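Side-chain contacts in uncharacterized CBS domain-containing proteins (Corynebacterium glutamicum, PDB 2P3H), which is of unknown function, a putative membrane transport protein represented by its CorC_HlyC domain, and possibly binds flavin adenine dinucleotide: residues R27-E32 / L96-L101; S42-D47 / I59-D64; I83-L86 / V92-K95. All coordinates share one frame; numbering follows the deposited sequence.

Contact 1 (R27-E32 / L96-L101); sequences RAIGYE and LALALL
Leu100, near the end of strand 92-100, pushes its forked tip against the ring of Tyr31, just beyond the end of helix 22-29; the contact is described for one of two modelled conformers of Tyr31. From CB the leucine runs with CG anti to the backbone N (chi1 -174°), which carries the branch off the strand toward the helix end. CG itself comes within 4.2 Å of Tyr31 CE1. Both methyls close on that ring atom: Leu100 CD1 lies 3.7 Å from Tyr31 CE1 and also covers Tyr31 CD1, while Leu100 CD2 meets the same Tyr31 CE1 and also lies 3.9 Å from the carbonyl oxygen Ile29 O, a contact without hydrogen bonding. The leucine and tyrosine side chains cross at about a right angle, and the methyl CD2 approaches the ring obliquely. Two residues back on the strand, Leu98 CD2 approaches Ile29 CG2 more loosely, at 4.3 Å. Gly30, with positive phi (81°), ends the helix between the two residues that make the contact, and both Ile29 and Tyr31 have their CB directed at the strand. Trp14 of strand 13-17 touches both Ile29 and Leu98, and Leu63 packs on both Tyr31 and Leu100, extending the apolar surface. The hydroxyl at the far end of the ring, Tyr31 OH, hydrogen-bonds Arg79 NH2. The contact is therefore held by dispersion and by the burial of hydrocarbon, joining the helix end to the sheet, while the tyrosine's polar end is satisfied by an arginine outside both segments.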
ATOM      1  N   ARG A  27       0.647  -4.170  -9.265  1.00 33.20           N
ATOM      2  CA  ARG A  27       1.011  -5.398  -9.970  1.00 35.02           C
ATOM      3  C   ARG A  27       1.485  -6.461  -8.963  1.00 34.28           C
ATOM      4  O   ARG A  27       1.123  -7.650  -9.069  1.00 35.21           O
ATOM      5  CB  ARG A  27       2.114  -5.083 -11.009  1.00 34.57           C
ATOM      6  CG  ARG A  27       2.084  -5.891 -12.289  1.00 39.44           C
ATOM      7  CD  ARG A  27       2.557  -5.059 -13.560  1.00 38.66           C
ATOM      8  NE  ARG A  27       3.719  -4.154 -13.340  1.00 45.96           N
ATOM      9  CZ  ARG A  27       3.738  -2.821 -13.531  1.00 43.66           C
ATOM     10  NH1 ARG A  27       2.673  -2.153 -13.946  1.00 46.07           N
ATOM     11  NH2 ARG A  27       4.836  -2.138 -13.296  1.00 43.30           N
ATOM     12  N   ALA A  28       2.272  -6.037  -7.975  1.00 33.02           N
ATOM     13  CA  ALA A  28       2.834  -6.957  -6.973  1.00 32.78           C
ATOM     14  C   ALA A  28       1.767  -7.558  -6.079  1.00 32.62           C
ATOM     15  O   ALA A  28       1.748  -8.764  -5.849  1.00 33.20           O
ATOM     16  CB  ALA A  28       3.890  -6.246  -6.107  1.00 32.97           C
ATOM     17  N   ILE A  29       0.867  -6.719  -5.588  1.00 32.08           N
ATOM     18  CA  ILE A  29      -0.098  -7.180  -4.596  1.00 33.37           C
ATOM     19  C   ILE A  29      -1.362  -7.776  -5.232  1.00 33.82           C
ATOM     20  O   ILE A  29      -2.144  -8.452  -4.540  1.00 34.36           O
ATOM     21  CB  ILE A  29      -0.448  -6.075  -3.595  1.00 32.75           C
ATOM     22  CG1 ILE A  29      -1.328  -4.999  -4.242  1.00 33.56           C
ATOM     23  CG2 ILE A  29       0.864  -5.439  -3.022  1.00 34.69           C
ATOM     24  CD1 ILE A  29      -1.647  -3.841  -3.292  1.00 33.48           C
ATOM     25  N   GLY A  30      -1.545  -7.528  -6.530  1.00 34.13           N
ATOM     26  CA  GLY A  30      -2.690  -8.093  -7.279  1.00 34.90           C
ATOM     27  C   GLY A  30      -4.017  -7.351  -7.117  1.00 35.23           C
ATOM     28  O   GLY A  30      -5.080  -7.887  -7.466  1.00 36.18           O
ATOM     29  N   TYR A  31      -3.963  -6.121  -6.615  1.00 34.60           N
ATOM     30  CA  TYR A  31      -5.140  -5.285  -6.342  0.50 34.38           C
ATOM     31  C   TYR A  31      -4.813  -3.842  -6.721  1.00 34.13           C
ATOM     32  O   TYR A  31      -3.682  -3.423  -6.532  1.00 34.62           O
ATOM     33  CB  TYR A  31      -5.436  -5.253  -4.840  0.50 34.58           C
ATOM     34  CG  TYR A  31      -6.088  -6.470  -4.224  0.50 35.16           C
ATOM     35  CD1 TYR A  31      -5.323  -7.503  -3.690  0.50 34.32           C
ATOM     36  CD2 TYR A  31      -7.477  -6.549  -4.110  0.50 35.37           C
ATOM     37  CE1 TYR A  31      -5.944  -8.624  -3.089  0.50 35.49           C
ATOM     38  CE2 TYR A  31      -8.099  -7.648  -3.514  0.50 36.34           C
ATOM     39  CZ  TYR A  31      -7.328  -8.674  -3.008  0.50 35.90           C
ATOM     40  OH  TYR A  31      -7.959  -9.745  -2.432  0.50 36.83           O
ATOM     41  N   GLU A  32      -5.811  -3.072  -7.138  1.00 33.43           N
ATOM     42  CA  GLU A  32      -5.638  -1.633  -7.307  1.00 32.93           C
ATOM     43  C   GLU A  32      -5.788  -0.869  -6.001  1.00 32.85           C
ATOM     44  O   GLU A  32      -6.578  -1.220  -5.130  1.00 32.25           O
ATOM     45  CB  GLU A  32      -6.586  -1.106  -8.370  1.00 33.27           C
ATOM     46  CG  GLU A  32      -6.242  -1.699  -9.733  1.00 35.44           C
ATOM     47  CD  GLU A  32      -6.921  -1.022 -10.898  1.00 39.26           C
ATOM     48  OE1 GLU A  32      -6.880   0.229 -10.988  1.00 43.65           O
ATOM     49  OE2 GLU A  32      -7.453  -1.756 -11.753  1.00 39.98           O
ATOM     50  N   LEU A  96       9.308   0.365   3.360  1.00 32.92           N
ATOM     51  CA  LEU A  96       7.946   0.094   3.861  1.00 32.89           C
ATOM     52  C   LEU A  96       7.714  -1.403   3.874  1.00 32.25           C
ATOM     53  O   LEU A  96       8.116  -2.104   2.949  1.00 32.07           O
ATOM     54  CB  LEU A  96       6.928   0.737   2.934  1.00 33.44           C
ATOM     55  CG  LEU A  96       7.015   2.259   2.850  1.00 35.34           C
ATOM     56  CD1 LEU A  96       6.135   2.736   1.743  1.00 37.09           C
ATOM     57  CD2 LEU A  96       6.599   2.858   4.192  1.00 33.08           C
ATOM     58  N   ALA A  97       7.054  -1.881   4.923  1.00 31.64           N
ATOM     59  CA  ALA A  97       6.594  -3.279   4.954  1.00 33.08           C
ATOM     60  C   ALA A  97       5.144  -3.301   4.523  1.00 33.31           C
ATOM     61  O   ALA A  97       4.348  -2.521   5.018  1.00 34.72           O
ATOM     62  CB  ALA A  97       6.728  -3.828   6.339  1.00 31.95           C
ATOM     63  N   LEU A  98       4.814  -4.183   3.585  1.00 33.87           N
ATOM     64  CA  LEU A  98       3.419  -4.293   3.095  1.00 33.54           C
ATOM     65  C   LEU A  98       2.907  -5.665   3.441  1.00 33.23           C
ATOM     66  O   LEU A  98       3.603  -6.662   3.250  1.00 32.98           O
ATOM     67  CB  LEU A  98       3.389  -4.144   1.568  1.00 33.74           C
ATOM     68  CG  LEU A  98       3.167  -2.721   1.042  1.00 33.79           C
ATOM     69  CD1 LEU A  98       4.223  -1.702   1.535  1.00 33.16           C
ATOM     70  CD2 LEU A  98       3.095  -2.761  -0.477  1.00 33.21           C
ATOM     71  N   ALA A  99       1.675  -5.732   3.956  1.00 33.20           N
ATOM     72  CA  ALA A  99       1.054  -7.048   4.156  1.00 33.48           C
ATOM     73  C   ALA A  99      -0.371  -6.999   3.664  1.00 34.73           C
ATOM     74  O   ALA A  99      -1.131  -6.103   4.058  1.00 34.23           O
ATOM     75  CB  ALA A  99       1.102  -7.450   5.635  1.00 33.73           C
ATOM     76  N   LEU A 100      -0.732  -7.949   2.815  1.00 35.84           N
ATOM     77  CA  LEU A 100      -2.133  -8.116   2.424  1.00 38.86           C
ATOM     78  C   LEU A 100      -2.831  -8.874   3.545  1.00 40.08           C
ATOM     79  O   LEU A 100      -2.406  -9.980   3.930  1.00 40.84           O
ATOM     80  CB  LEU A 100      -2.195  -8.811   1.058  1.00 39.62           C
ATOM     81  CG  LEU A 100      -3.483  -9.026   0.286  1.00 41.27           C
ATOM     82  CD1 LEU A 100      -4.042  -7.649  -0.041  1.00 41.19           C
ATOM     83  CD2 LEU A 100      -3.152  -9.799  -0.988  1.00 39.61           C
ATOM     84  N   LEU A 101      -3.864  -8.278   4.143  1.00 40.34           N
ATOM     85  CA  LEU A 101      -4.454  -8.874   5.351  1.00 40.81           C
ATOM     86  C   LEU A 101      -5.481  -9.980   5.075  1.00 41.52           C
ATOM     87  O   LEU A 101      -6.270  -9.901   4.121  1.00 42.15           O
ATOM     88  CB  LEU A 101      -5.048  -7.821   6.293  1.00 39.89           C
ATOM     89  CG  LEU A 101      -4.075  -6.783   6.867  1.00 40.72           C
ATOM     90  CD1 LEU A 101      -4.800  -5.900   7.860  1.00 40.66           C
ATOM     91  CD2 LEU A 101      -2.836  -7.441   7.511  1.00 39.90           C
TER

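Contact 2 (S42-D47 / I59-D64); sequences SGLLFD and IEIPLD
Ile61 CD1 sits at the fork of Leu44, in the one of its two conformers described, 3.7 Å from Leu44 CG and 3.8 Å from Leu44 CD2, the two side chains meeting tip to tip. This is the closest part of the contact. The same methyl is touched somewhat more loosely by Leu45 CD2 at 4.0 Å, Leu45 and Ile61 crossing at about a right angle. Leu45 CD2 thus touches two isoleucines, on the same side of it, since it also reaches Ile59 CG2 at 4.0 Å. With Ile61 CG1 anti to the carbonyl carbon (chi1 -55°) and the chain extended beyond it, CD1 is carried out to both leucines. All four residues are buried. The other side of the strand differs: the CB of Glu60 points away from the helix, and its carboxylate is paired in a salt bridge with Arg82.

The helix axis passes 10.0 Å from that of the strand and nearly perpendicular to it (99°), so helix 41-49 lies across one face of the antiparallel sheet at its edge strand 58-62. Ile83 of the adjoining strand 80-89 touches both Leu45 and Ile61, and Leu96 of strand 92-100 also touches Leu45, continuing the same core.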
ATOM      1  N   SER A  42       4.682   6.347  -1.146  1.00 32.63           N
ATOM      2  CA  SER A  42       4.737   7.363  -0.072  1.00 32.77           C
ATOM      3  C   SER A  42       3.756   8.498  -0.288  1.00 33.16           C
ATOM      4  O   SER A  42       3.168   9.017   0.665  1.00 32.70           O
ATOM      5  CB  SER A  42       6.160   7.888   0.132  1.00 33.21           C
ATOM      6  OG  SER A  42       6.934   6.866   0.724  1.00 34.27           O
ATOM      7  N   GLY A  43       3.574   8.885  -1.550  1.00 32.51           N
ATOM      8  CA  GLY A  43       2.619   9.939  -1.878  1.00 33.43           C
ATOM      9  C   GLY A  43       1.224   9.536  -1.417  1.00 33.22           C
ATOM     10  O   GLY A  43       0.467  10.369  -0.873  1.00 33.47           O
ATOM     11  N   LEU A  44       0.873   8.273  -1.655  1.00 32.71           N
ATOM     12  CA  LEU A  44      -0.426   7.733  -1.204  0.50 32.66           C
ATOM     13  C   LEU A  44      -0.534   7.803   0.322  1.00 33.11           C
ATOM     14  O   LEU A  44      -1.551   8.227   0.873  1.00 33.75           O
ATOM     15  CB  LEU A  44      -0.586   6.285  -1.689  0.50 31.83           C
ATOM     16  CG  LEU A  44      -1.728   5.438  -1.106  0.50 31.38           C
ATOM     17  CD1 LEU A  44      -3.108   6.014  -1.476  0.50 30.44           C
ATOM     18  CD2 LEU A  44      -1.589   4.014  -1.581  0.50 30.48           C
ATOM     19  N   LEU A  45       0.522   7.352   1.000  1.00 34.79           N
ATOM     20  CA  LEU A  45       0.582   7.367   2.465  1.00 34.59           C
ATOM     21  C   LEU A  45       0.421   8.770   3.038  1.00 35.35           C
ATOM     22  O   LEU A  45      -0.394   8.974   3.953  1.00 34.12           O
ATOM     23  CB  LEU A  45       1.892   6.748   2.956  1.00 34.96           C
ATOM     24  CG  LEU A  45       2.113   5.266   2.705  1.00 36.41           C
ATOM     25  CD1 LEU A  45       3.442   4.846   3.318  1.00 37.71           C
ATOM     26  CD2 LEU A  45       0.949   4.417   3.238  1.00 37.22           C
ATOM     27  N   PHE A  46       1.157   9.745   2.495  1.00 34.09           N
ATOM     28  CA  PHE A  46       0.984  11.124   2.943  1.00 34.41           C
ATOM     29  C   PHE A  46      -0.434  11.620   2.711  1.00 35.83           C
ATOM     30  O   PHE A  46      -1.014  12.294   3.571  1.00 35.47           O
ATOM     31  CB  PHE A  46       1.973  12.074   2.250  1.00 34.29           C
ATOM     32  CG  PHE A  46       3.361  12.053   2.836  1.00 33.08           C
ATOM     33  CD1 PHE A  46       3.593  12.489   4.140  1.00 34.51           C
ATOM     34  CD2 PHE A  46       4.455  11.648   2.062  1.00 31.96           C
ATOM     35  CE1 PHE A  46       4.897  12.495   4.677  1.00 34.47           C
ATOM     36  CE2 PHE A  46       5.762  11.641   2.592  1.00 33.79           C
ATOM     37  CZ  PHE A  46       5.977  12.080   3.906  1.00 34.08           C
ATOM     38  N   ASP A  47      -0.988  11.302   1.543  1.00 35.87           N
ATOM     39  CA  ASP A  47      -2.350  11.717   1.237  1.00 37.60           C
ATOM     40  C   ASP A  47      -3.372  11.120   2.231  1.00 38.46           C
ATOM     41  O   ASP A  47      -4.224  11.847   2.758  1.00 38.78           O
ATOM     42  CB  ASP A  47      -2.679  11.356  -0.206  1.00 36.78           C
ATOM     43  CG  ASP A  47      -4.005  11.929  -0.657  1.00 38.97           C
ATOM     44  OD1 ASP A  47      -4.012  13.001  -1.268  1.00 37.56           O
ATOM     45  OD2 ASP A  47      -5.034  11.305  -0.366  1.00 38.72           O
ATOM     46  N   ILE A  59      -0.275   2.036   8.616  1.00 34.72           N
ATOM     47  CA  ILE A  59      -1.369   2.674   7.910  1.00 36.02           C
ATOM     48  C   ILE A  59      -2.062   1.552   7.161  1.00 35.77           C
ATOM     49  O   ILE A  59      -1.414   0.787   6.483  1.00 35.08           O
ATOM     50  CB  ILE A  59      -0.858   3.723   6.899  1.00 36.54           C
ATOM     51  CG1 ILE A  59      -0.209   4.904   7.636  1.00 38.78           C
ATOM     52  CG2 ILE A  59      -1.988   4.243   6.017  1.00 37.36           C
ATOM     53  CD1 ILE A  59       1.280   4.757   7.752  1.00 43.87           C
ATOM     54  N   GLU A  60      -3.374   1.473   7.292  1.00 33.84           N
ATOM     55  CA  GLU A  60      -4.123   0.444   6.582  1.00 34.71           C
ATOM     56  C   GLU A  60      -5.001   1.058   5.479  1.00 33.16           C
ATOM     57  O   GLU A  60      -5.775   1.958   5.727  1.00 32.36           O
ATOM     58  CB  GLU A  60      -4.906  -0.434   7.575  1.00 35.38           C
ATOM     59  CG  GLU A  60      -3.908  -1.291   8.462  1.00 37.32           C
ATOM     60  CD  GLU A  60      -4.562  -2.231   9.478  1.00 39.80           C
ATOM     61  OE1 GLU A  60      -5.837  -2.318   9.524  1.00 39.92           O
ATOM     62  OE2 GLU A  60      -3.779  -2.895  10.243  1.00 39.09           O
ATOM     63  N   ILE A  61      -4.841   0.579   4.251  1.00 31.84           N
ATOM     64  CA  ILE A  61      -5.547   1.139   3.085  1.00 33.65           C
ATOM     65  C   ILE A  61      -6.400   0.038   2.416  1.00 32.33           C
ATOM     66  O   ILE A  61      -5.888  -1.039   2.053  1.00 31.49           O
ATOM     67  CB  ILE A  61      -4.531   1.738   2.047  1.00 34.38           C
ATOM     68  CG1 ILE A  61      -3.652   2.778   2.782  1.00 36.71           C
ATOM     69  CG2 ILE A  61      -5.253   2.304   0.791  1.00 34.18           C
ATOM     70  CD1 ILE A  61      -2.819   3.691   1.957  1.00 37.62           C
ATOM     71  N   PRO A  62      -7.691   0.315   2.235  1.00 31.48           N
ATOM     72  CA  PRO A  62      -8.571  -0.617   1.507  1.00 30.49           C
ATOM     73  C   PRO A  62      -8.205  -0.680   0.032  1.00 30.47           C
ATOM     74  O   PRO A  62      -7.891   0.358  -0.577  1.00 30.79           O
ATOM     75  CB  PRO A  62      -9.965   0.012   1.658  1.00 32.02           C
ATOM     76  CG  PRO A  62      -9.842   0.993   2.797  1.00 32.54           C
ATOM     77  CD  PRO A  62      -8.419   1.499   2.734  1.00 32.60           C
ATOM     78  N   LEU A  63      -8.269  -1.885  -0.510  1.00 30.76           N
ATOM     79  CA  LEU A  63      -7.922  -2.170  -1.910  1.00 30.99           C
ATOM     80  C   LEU A  63      -9.222  -2.157  -2.729  1.00 30.91           C
ATOM     81  O   LEU A  63     -10.308  -2.409  -2.189  1.00 31.66           O
ATOM     82  CB  LEU A  63      -7.254  -3.529  -1.989  1.00 31.93           C
ATOM     83  CG  LEU A  63      -5.918  -3.470  -1.236  1.00 34.14           C
ATOM     84  CD1 LEU A  63      -5.371  -4.844  -1.031  1.00 34.63           C
ATOM     85  CD2 LEU A  63      -4.958  -2.585  -2.007  1.00 36.99           C
ATOM     86  N   ASP A  64      -9.119  -1.828  -4.011  1.00 30.66           N
ATOM     87  CA  ASP A  64     -10.313  -1.768  -4.839  1.00 30.10           C
ATOM     88  C   ASP A  64     -10.859  -3.167  -5.045  1.00 30.24           C
ATOM     89  O   ASP A  64     -10.095  -4.124  -5.245  1.00 30.25           O
ATOM     90  CB  ASP A  64      -9.988  -1.183  -6.219  1.00 29.84           C
ATOM     91  CG  ASP A  64      -9.781   0.327  -6.192  1.00 31.90           C
ATOM     92  OD1 ASP A  64      -9.845   0.968  -5.101  1.00 31.60           O
ATOM     93  OD2 ASP A  64      -9.570   0.869  -7.286  1.00 30.90           O
TER

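Contact 3 (I83-L86 / V92-K95); sequences ITVL and VPVK
A beta hairpin formed by strands 80-89 and 92-100 contains this contact, and a classic beta bulge interrupts its second strand, Val94 and Lys95 together facing Glu87. The carbonyl of the bulge residue Lys95 accepts a hydrogen bond from the other strand, Leu86 N to Lys95 O, with an N–O distance of 2.9 Å and an N-H...O angle of 154°. The donor is tilted 25° from the carbonyl plane of Lys95. It is the one hydrogen bond between the two segments, and the pairing continues outside them through a backbone bond between Val94 and Glu87. Leu86 CB lies close to the same carbonyl, 3.6 Å from Lys95 O, and the backbone of Leu86 comes near Lys95, with their CA atoms 5.4 Å apart.

The apolar part is made by the preceding residue of strand 80-89. Val85 CG1, anti to its own backbone N (chi1 177°), meets Pro93 CB and Pro93 CG, each 4.2 Å away, the two side chains crossing at a slant. These are loose van der Waals contacts, and both residues are buried, whereas Leu86 is exposed. Beyond its CB the Lys95 side chain leads away from residues 83-86, touching Glu87, and its amino group forms a salt bridge with Asp17, so its charge is met on strand 13-17.

The contact thus lies near the turn of the hairpin, with a helix on one face and further strands beside it in the sheet. The helix is 41-49, whose Ser42 and Phe46 both touch Pro93. In the sheet, strand 13-17 flanks strand 92-100, and strand 58-62 flanks strand 80-89.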
ATOM      1  N   ILE A  83       0.458  -1.189   5.728  1.00 33.13           N
ATOM      2  CA  ILE A  83       1.778  -0.644   5.423  1.00 34.26           C
ATOM      3  C   ILE A  83       2.391  -0.134   6.725  1.00 34.57           C
ATOM      4  O   ILE A  83       1.763   0.632   7.455  1.00 35.03           O
ATOM      5  CB  ILE A  83       1.708   0.502   4.382  1.00 34.10           C
ATOM      6  CG1 ILE A  83       0.958   0.005   3.145  1.00 35.11           C
ATOM      7  CG2 ILE A  83       3.116   1.056   4.041  1.00 35.03           C
ATOM      8  CD1 ILE A  83      -0.077   0.950   2.638  1.00 42.25           C
ATOM      9  N   THR A  84       3.599  -0.598   7.011  1.00 35.03           N
ATOM     10  CA  THR A  84       4.346  -0.166   8.192  1.00 34.26           C
ATOM     11  C   THR A  84       5.595   0.554   7.720  1.00 34.45           C
ATOM     12  O   THR A  84       6.357   0.028   6.891  1.00 33.40           O
ATOM     13  CB  THR A  84       4.760  -1.373   9.071  1.00 34.88           C
ATOM     14  OG1 THR A  84       3.620  -2.177   9.371  1.00 35.29           O
ATOM     15  CG2 THR A  84       5.426  -0.882  10.368  1.00 33.84           C
ATOM     16  N   VAL A  85       5.804   1.770   8.239  1.00 34.39           N
ATOM     17  CA  VAL A  85       6.950   2.579   7.861  1.00 34.05           C
ATOM     18  C   VAL A  85       8.149   2.028   8.628  1.00 34.98           C
ATOM     19  O   VAL A  85       8.155   2.065   9.866  1.00 35.31           O
ATOM     20  CB  VAL A  85       6.726   4.051   8.229  1.00 34.82           C
ATOM     21  CG1 VAL A  85       7.975   4.847   7.876  1.00 33.93           C
ATOM     22  CG2 VAL A  85       5.451   4.602   7.525  1.00 34.69           C
ATOM     23  N   LEU A  86       9.139   1.499   7.909  1.00 34.49           N
ATOM     24  CA  LEU A  86      10.310   0.858   8.540  1.00 35.13           C
ATOM     25  C   LEU A  86      11.549   1.750   8.637  1.00 35.33           C
ATOM     26  O   LEU A  86      12.373   1.569   9.531  1.00 35.81           O
ATOM     27  CB  LEU A  86      10.706  -0.445   7.806  1.00 35.30           C
ATOM     28  CG  LEU A  86       9.681  -1.583   7.828  1.00 34.91           C
ATOM     29  CD1 LEU A  86      10.291  -2.796   7.100  1.00 34.98           C
ATOM     30  CD2 LEU A  86       9.293  -1.937   9.274  1.00 36.92           C
ATOM     31  N   VAL A  92      10.761  11.546   4.793  1.00 33.51           N
ATOM     32  CA  VAL A  92       9.958  10.667   3.927  1.00 33.75           C
ATOM     33  C   VAL A  92      10.357   9.206   4.128  1.00 33.22           C
ATOM     34  O   VAL A  92      11.530   8.906   4.384  1.00 34.07           O
ATOM     35  CB  VAL A  92      10.016  11.036   2.413  1.00 33.38           C
ATOM     36  CG1 VAL A  92       9.660  12.521   2.168  1.00 32.40           C
ATOM     37  CG2 VAL A  92      11.361  10.735   1.825  1.00 35.10           C
ATOM     38  N   PRO A  93       9.376   8.287   4.049  1.00 33.63           N
ATOM     39  CA  PRO A  93       9.662   6.855   4.117  1.00 33.46           C
ATOM     40  C   PRO A  93      10.587   6.411   2.984  1.00 32.92           C
ATOM     41  O   PRO A  93      10.390   6.797   1.837  1.00 32.83           O
ATOM     42  CB  PRO A  93       8.295   6.214   3.919  1.00 34.30           C
ATOM     43  CG  PRO A  93       7.342   7.211   4.464  1.00 33.83           C
ATOM     44  CD  PRO A  93       7.929   8.543   3.969  1.00 33.26           C
ATOM     45  N   VAL A  94      11.586   5.613   3.322  1.00 32.49           N
ATOM     46  CA  VAL A  94      12.468   5.023   2.319  1.00 32.93           C
ATOM     47  C   VAL A  94      12.340   3.495   2.281  1.00 33.45           C
ATOM     48  O   VAL A  94      12.733   2.882   1.284  1.00 32.79           O
ATOM     49  CB  VAL A  94      13.936   5.469   2.467  1.00 33.93           C
ATOM     50  CG1 VAL A  94      14.046   6.977   2.242  1.00 33.40           C
ATOM     51  CG2 VAL A  94      14.515   5.047   3.821  1.00 34.53           C
ATOM     52  N   LYS A  95      11.784   2.902   3.343  1.00 32.81           N
ATOM     53  CA  LYS A  95      11.455   1.465   3.345  1.00 32.85           C
ATOM     54  C   LYS A  95      10.126   1.205   3.996  1.00 33.15           C
ATOM     55  O   LYS A  95       9.857   1.724   5.074  1.00 32.58           O
ATOM     56  CB  LYS A  95      12.535   0.648   4.052  1.00 32.84           C
ATOM     57  CG  LYS A  95      13.910   0.741   3.416  1.00 33.95           C
ATOM     58  CD  LYS A  95      14.022  -0.086   2.139  1.00 34.63           C
ATOM     59  CE  LYS A  95      15.243   0.363   1.351  1.00 40.53           C
ATOM     60  NZ  LYS A  95      15.506  -0.602   0.257  1.00 42.80           N
TER

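In the fold
All three contacts build on one antiparallel sheet. Contacts 1 and 3 share strand 92-100, with centres about 14 Å apart, and are joined by backbone pairing, Ala97 N lying 2.8 Å from Thr84 O, a probable hydrogen bond. Contact 2 meets contact 3 through Ile59 N and Ile83 O, 2.7 Å apart and probably hydrogen-bonded, and Leu45 CD2 packs 3.7 Å from Ile83 CD1; their centres are about 12 Å apart. Contacts 1 and 2, about 11 Å between centres, touch through a probable hydrogen bond, Asp64 N to Glu32 O at 2.8 Å, and through Leu63 CD1, which packs on Tyr31 and Leu100. Along the chain, contacts 2 and 3 are successive, both nested within the loop that contact 1 closes.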